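Local coordinates for GCN5-related N-acetyltransferase (Kribbella flavida, PDB 4MY3), which belongs to the GCN5-related N-acetyltransferases, binds acetyl-CoA and may transfer its acetyl group to aminoglycosides, at the interface of chains A and B. Coordinates in Å, arbitrary orientation; residue numbers count along the deposited sequence, not the author numbering. Chains: chain A/B, GCN5-related N-acetyltransferase.

The interface of chains A and B. Residues chain A 155-156, 158, 160, 238, 241-242, 245; chain B 92-93, 95.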
ATOM      1  N   GLY A 155       7.287  37.811  -6.505  1.00 47.40           N
ATOM      2  CA  GLY A 155       7.204  38.311  -7.870  1.00 49.45           C
ATOM      3  C   GLY A 155       5.824  38.723  -8.381  1.00 53.40           C
ATOM      4  O   GLY A 155       5.582  38.708  -9.586  1.00 53.12           O
ATOM      5  N   ARG A 156       4.919  39.108  -7.482  1.00 56.36           N
ATOM      6  CA  ARG A 156       3.555  39.465  -7.892  1.00 57.86           C
ATOM      7  C   ARG A 156       3.461  40.744  -8.737  1.00 54.82           C
ATOM      8  O   ARG A 156       2.430  41.014  -9.356  1.00 53.44           O
ATOM      9  CB  ARG A 156       2.602  39.536  -6.688  1.00 61.36           C
ATOM     10  CG  ARG A 156       3.246  39.943  -5.389  1.00 64.87           C
ATOM     11  CD  ARG A 156       2.196  40.066  -4.297  1.00 71.11           C
ATOM     12  NE  ARG A 156       1.165  41.059  -4.618  1.00 76.53           N
ATOM     13  CZ  ARG A 156       0.267  41.525  -3.746  1.00 81.03           C
ATOM     14  NH1 ARG A 156      -0.630  42.427  -4.128  1.00 84.36           N
ATOM     15  NH2 ARG A 156       0.263  41.097  -2.489  1.00 81.32           N
ATOM     16  N   VAL A 158       5.196  41.114 -11.369  1.00 44.45           N
ATOM     17  CA  VAL A 158       5.510  40.672 -12.723  1.00 43.27           C
ATOM     18  C   VAL A 158       4.281  40.258 -13.534  1.00 45.63           C
ATOM     19  O   VAL A 158       3.475  39.451 -13.074  1.00 46.26           O
ATOM     20  CB  VAL A 158       6.508  39.500 -12.683  1.00 40.53           C
ATOM     21  CG1 VAL A 158       6.800  38.969 -14.093  1.00 35.54           C
ATOM     22  CG2 VAL A 158       7.783  39.935 -11.990  1.00 39.84           C
ATOM     23  N   VAL A 160       1.952  38.449 -16.162  1.00 49.42           N
ATOM     24  CA  VAL A 160       1.854  37.068 -16.631  1.00 46.16           C
ATOM     25  C   VAL A 160       0.478  36.782 -17.244  1.00 46.83           C
ATOM     26  O   VAL A 160      -0.527  36.776 -16.543  1.00 47.00           O
ATOM     27  CB  VAL A 160       2.031  36.084 -15.460  1.00 41.07           C
ATOM     28  CG1 VAL A 160       2.060  34.655 -15.973  1.00 38.51           C
ATOM     29  CG2 VAL A 160       3.279  36.411 -14.659  1.00 39.68           C
ATOM     30  N   ALA A 238       7.543  34.911 -10.095  1.00 32.29           N
ATOM     31  CA  ALA A 238       6.145  34.978 -10.521  1.00 32.89           C
ATOM     32  C   ALA A 238       5.632  33.690 -11.197  1.00 32.74           C
ATOM     33  O   ALA A 238       4.488  33.269 -10.973  1.00 33.40           O
ATOM     34  CB  ALA A 238       5.942  36.156 -11.438  1.00 32.82           C
ATOM     35  N   ALA A 241       5.054  30.968  -8.665  1.00 35.00           N
ATOM     36  CA  ALA A 241       3.837  31.413  -7.992  1.00 35.22           C
ATOM     37  C   ALA A 241       2.559  31.126  -8.793  1.00 34.81           C
ATOM     38  O   ALA A 241       1.533  30.747  -8.222  1.00 34.48           O
ATOM     39  CB  ALA A 241       3.932  32.901  -7.661  1.00 30.24           C
ATOM     40  N   THR A 242       2.597  31.315 -10.106  1.00 35.94           N
ATOM     41  CA  THR A 242       1.430  30.953 -10.906  1.00 39.57           C
ATOM     42  C   THR A 242       1.168  29.446 -10.795  1.00 37.29           C
ATOM     43  O   THR A 242       0.018  29.033 -10.622  1.00 39.17           O
ATOM     44  CB  THR A 242       1.552  31.372 -12.391  1.00 41.82           C
ATOM     45  OG1 THR A 242       1.900  32.759 -12.472  1.00 46.22           O
ATOM     46  CG2 THR A 242       0.229  31.148 -13.121  1.00 40.67           C
ATOM     47  N   SER A 245      -0.378  28.746  -7.507  1.00 34.53           N
ATOM     48  CA  SER A 245      -1.775  29.175  -7.409  1.00 36.21           C
ATOM     49  C   SER A 245      -2.700  28.171  -8.074  1.00 39.26           C
ATOM     50  O   SER A 245      -3.704  27.757  -7.501  1.00 44.60           O
ATOM     51  CB  SER A 245      -1.978  30.547  -8.037  1.00 36.19           C
ATOM     52  OG  SER A 245      -1.105  31.485  -7.446  1.00 37.87           O
TER
ATOM     53  N   PRO B  92      -5.535  31.276 -11.658  1.00 43.89           N
ATOM     54  CA  PRO B  92      -4.216  31.293 -11.016  1.00 45.66           C
ATOM     55  C   PRO B  92      -3.404  32.547 -11.333  1.00 48.82           C
ATOM     56  O   PRO B  92      -2.733  33.055 -10.443  1.00 50.84           O
ATOM     57  CB  PRO B  92      -3.518  30.076 -11.619  1.00 45.96           C
ATOM     58  CG  PRO B  92      -4.602  29.230 -12.128  1.00 45.05           C
ATOM     59  CD  PRO B  92      -5.650  30.161 -12.605  1.00 44.10           C
ATOM     60  N   GLU B  93      -3.454  33.040 -12.569  1.00 50.17           N
ATOM     61  CA  GLU B  93      -2.698  34.248 -12.915  1.00 51.57           C
ATOM     62  C   GLU B  93      -3.291  35.523 -12.306  1.00 54.09           C
ATOM     63  O   GLU B  93      -2.761  36.607 -12.510  1.00 56.58           O
ATOM     64  CB  GLU B  93      -2.568  34.420 -14.430  1.00 48.67           C
ATOM     65  CG  GLU B  93      -3.835  34.915 -15.116  1.00 45.46           C
ATOM     66  CD  GLU B  93      -4.706  33.783 -15.629  1.00 44.07           C
ATOM     67  OE1 GLU B  93      -4.991  32.842 -14.848  1.00 39.77           O
ATOM     68  OE2 GLU B  93      -5.103  33.834 -16.820  1.00 47.00           O
ATOM     69  N   ARG B  95      -3.610  35.719  -9.047  1.00 59.74           N
ATOM     70  CA  ARG B  95      -3.199  35.461  -7.681  1.00 61.07           C
ATOM     71  C   ARG B  95      -3.127  36.750  -6.876  1.00 64.63           C
ATOM     72  O   ARG B  95      -2.612  37.764  -7.354  1.00 67.88           O
ATOM     73  CB  ARG B  95      -1.821  34.799  -7.690  1.00 63.12           C
ATOM     74  CG  ARG B  95      -0.791  35.594  -8.480  1.00 65.90           C
ATOM     75  CD  ARG B  95       0.567  34.918  -8.574  1.00 67.68           C
ATOM     76  NE  ARG B  95       1.570  35.863  -9.067  1.00 71.38           N
ATOM     77  CZ  ARG B  95       1.654  36.276 -10.331  1.00 72.19           C
ATOM     78  NH1 ARG B  95       0.802  35.816 -11.239  1.00 70.32           N
ATOM     79  NH2 ARG B  95       2.591  37.150 -10.689  1.00 74.39           N
TER
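One arginine carries most of this patch: B:Arg95 reaches out of chain B and lays its side chain along helix 233-246 of chain A, with its tip pushed towards the loop that holds A:Gly155 and A:Val158. Its CG starts in the crowded position between backbone N and carbonyl carbon (chi1 54°), and from CG to NE the chain runs extended, which carries the guanidinium between helix 233-246 and the 155-160 segment of chain A. This residue is the tight part, with 115 Å² hidden by chain A. At its root, B:Arg95 CB lies 3.4 Å from the hydroxyl OG of A:Ser245; further out, B:Arg95 CD passes 4.0 Å from the methyl CB of A:Ala241. The guanidinium then turns one face to the carbonyl O of A:Ala238, while its edge meets two loop carbonyls in plane. Of these, A:Val158 O accepts a weak hydrogen bond from B:Arg95 NH2 at 3.4 Å, and A:Gly155 O stands 3.5 Å from B:Arg95 NH2. These three carbonyl oxygens, one over the face and two at the edge, probably ease the burial of a positive charge, though the grip on it is slack. The side chain of A:Thr242 crosses that of B:Arg95 at about a right angle, bringing A:Thr242 OG1 to 3.5 Å from B:Arg95 NH1. A:Thr242 OG1 is turned back on its own helix, bonded to A:Ala238 O at 3.0 Å, just as A:Ser245 OG bonds to A:Ala241 O.

Towards B:Pro92 and B:Glu93 the fit loosens. A:Ser245 CB rests 3.8 Å from B:Pro92 CA, and B:Glu93, bent at chi2, brings little more than its CB near the carbonyl O of A:Val160. A:Arg156 is also peripheral.

B:Arg95 opens the GNAT R-x-x-G-x-G loop, which cradles the acetyl-CoA pyrophosphate in this family, so here an acetyl-CoA-binding residue is lodged in a neighbouring chain. The patch helps join A to B in the deposited hexamer, and if that assembly persists in solution, it could link subunit packing to acetyl-CoA binding.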